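Local coordinates for hydrolase, isochorismatase family (Pseudomonas putida KT2440, PDB 4H17), which probably acts as a hydrolase of the isochorismatase family, named for enzymes that cleave isochorismate, at residues H23-I29 with H123-C129. Where two conformers were deposited one is given. Numbering follows the deposited sequence.
Sequences HASLIII and HLDLIVC
Strand 24-29 and the start of strand 125-131 run extended and parallel, axes 4.7 Å apart at closest approach and inclined by 25°, pairing Ser25 with Leu126 through Ile28 with Cys129. Ser25, Ile27, Leu126 and Val128 share one face; Leu26, Ile28, Ile127 and Cys129 the other. The His123 ring (chi1 m) lies with one face under His23 C and its edge at Ser25 OG; one water links His123 O to Ser25 OG. Asp125 N and OD2 share another water with His23 O, while OD1 forms a salt bridge with Arg150; Asp125 O accepts a hydrogen bond from Ser25 N (3.0 Å). Leu126 CD1 meets Ile27 CD1 at 4.0 Å. Ile127 N donates to Ser25 O (3.0 Å), its O accepts from Ile27 N (2.8 Å), and its CD1 lies 3.6 Å from Ala24 CB. Val128, facing helix 133-146, touches Ile29 CD1 with CG1 (3.7 Å). Cys129 (chi1 p) places SG 3.8 Å from Ile28 CG1, beneath helix 45-61; its N donates to Ile27 O (3.0 Å), its O accepts from Ile29 N (2.9 Å). Such central parallel strands between helices typify the Rossmann-like fold.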
# COMPACT_ATOMS: atom_id res chain seq x y z
N HIS A 23 1.59 -4.80 25.65
CA HIS A 23 2.96 -4.64 25.17
C HIS A 23 3.05 -3.76 23.92
O HIS A 23 4.09 -3.74 23.25
CB HIS A 23 3.56 -6.00 24.88
CG HIS A 23 3.46 -6.96 26.02
ND1 HIS A 23 3.90 -6.66 27.29
CD2 HIS A 23 2.96 -8.22 26.08
CE1 HIS A 23 3.67 -7.69 28.08
NE2 HIS A 23 3.11 -8.65 27.37
N ALA A 24 2.01 -2.99 23.65
CA ALA A 24 1.92 -2.27 22.38
C ALA A 24 1.88 -0.77 22.53
O ALA A 24 1.62 -0.27 23.60
CB ALA A 24 0.70 -2.75 21.61
N SER A 25 2.15 -0.09 21.42
CA SER A 25 1.85 1.35 21.25
C SER A 25 0.60 1.44 20.34
O SER A 25 0.51 0.72 19.34
CB SER A 25 2.97 2.10 20.57
OG SER A 25 4.22 2.11 21.30
N LEU A 26 -0.35 2.31 20.68
CA LEU A 26 -1.60 2.47 19.92
C LEU A 26 -1.48 3.71 19.03
O LEU A 26 -1.07 4.78 19.50
CB LEU A 26 -2.80 2.66 20.82
CG LEU A 26 -4.16 2.98 20.16
CD1 LEU A 26 -4.66 1.85 19.27
CD2 LEU A 26 -5.18 3.29 21.23
N ILE A 27 -1.76 3.55 17.76
CA ILE A 27 -1.71 4.63 16.76
C ILE A 27 -3.08 4.82 16.11
O ILE A 27 -3.62 3.88 15.52
CB ILE A 27 -0.66 4.38 15.65
CG1 ILE A 27 0.74 4.06 16.24
CG2 ILE A 27 -0.61 5.58 14.69
CD1 ILE A 27 1.79 3.63 15.25
N ILE A 28 -3.63 6.03 16.25
CA ILE A 28 -4.93 6.36 15.68
C ILE A 28 -4.68 7.34 14.53
O ILE A 28 -4.24 8.47 14.74
CB ILE A 28 -5.86 7.03 16.70
CG1 ILE A 28 -5.99 6.14 17.94
CG2 ILE A 28 -7.24 7.29 16.08
CD1 ILE A 28 -6.78 6.74 19.07
N ILE A 29 -4.99 6.89 13.33
CA ILE A 29 -4.69 7.66 12.10
C ILE A 29 -5.91 8.43 11.61
O ILE A 29 -6.95 7.84 11.23
CB ILE A 29 -4.15 6.73 11.02
CG1 ILE A 29 -2.83 6.10 11.46
CG2 ILE A 29 -3.96 7.46 9.71
CD1 ILE A 29 -2.24 5.04 10.55
N HIS A 123 8.49 -0.13 21.84
CA HIS A 123 7.67 -1.30 21.43
C HIS A 123 7.71 -1.58 19.95
O HIS A 123 7.42 -0.71 19.13
CB HIS A 123 6.21 -1.12 21.89
CG HIS A 123 6.10 -0.86 23.34
ND1 HIS A 123 6.42 -1.81 24.29
CD2 HIS A 123 5.71 0.24 24.02
CE1 HIS A 123 6.26 -1.30 25.49
NE2 HIS A 123 5.83 -0.06 25.36
N LEU A 124 8.05 -2.82 19.61
CA LEU A 124 7.98 -3.28 18.23
C LEU A 124 6.54 -3.54 17.78
O LEU A 124 6.28 -3.44 16.59
CB LEU A 124 8.83 -4.53 18.03
CG LEU A 124 10.35 -4.28 18.02
CD1 LEU A 124 11.09 -5.61 17.88
CD2 LEU A 124 10.77 -3.33 16.90
N ASP A 125 5.63 -3.81 18.73
CA ASP A 125 4.21 -4.04 18.44
C ASP A 125 3.35 -2.77 18.42
O ASP A 125 3.21 -2.05 19.40
CB ASP A 125 3.55 -5.03 19.41
CG ASP A 125 4.00 -6.48 19.23
OD1 ASP A 125 3.71 -7.07 18.17
OD2 ASP A 125 4.52 -7.11 20.16
N LEU A 126 2.74 -2.56 17.27
CA LEU A 126 1.88 -1.42 17.01
C LEU A 126 0.48 -1.89 16.71
O LEU A 126 0.26 -2.77 15.90
CB LEU A 126 2.38 -0.61 15.81
CG LEU A 126 3.86 -0.22 15.74
CD1 LEU A 126 4.15 0.51 14.43
CD2 LEU A 126 4.31 0.56 16.96
N ILE A 127 -0.48 -1.28 17.40
CA ILE A 127 -1.89 -1.46 17.11
C ILE A 127 -2.31 -0.20 16.35
O ILE A 127 -2.11 0.93 16.84
CB ILE A 127 -2.73 -1.68 18.39
CG1 ILE A 127 -2.29 -2.97 19.08
CG2 ILE A 127 -4.21 -1.72 18.04
CD1 ILE A 127 -2.73 -3.10 20.51
N VAL A 128 -2.83 -0.42 15.14
CA VAL A 128 -3.17 0.63 14.21
C VAL A 128 -4.64 0.67 13.84
O VAL A 128 -5.25 -0.36 13.54
CB VAL A 128 -2.34 0.48 12.93
CG1 VAL A 128 -2.62 1.59 11.95
CG2 VAL A 128 -0.85 0.41 13.19
N CYS A 129 -5.21 1.87 13.87
CA CYS A 129 -6.58 2.04 13.44
C CYS A 129 -6.68 3.40 12.74
O CYS A 129 -5.71 4.16 12.75
CB CYS A 129 -7.52 1.95 14.64
SG CYS A 129 -7.26 3.21 15.90
O HOH W 1 6.08 -4.70 21.63
O HOH W 2 6.94 1.80 20.10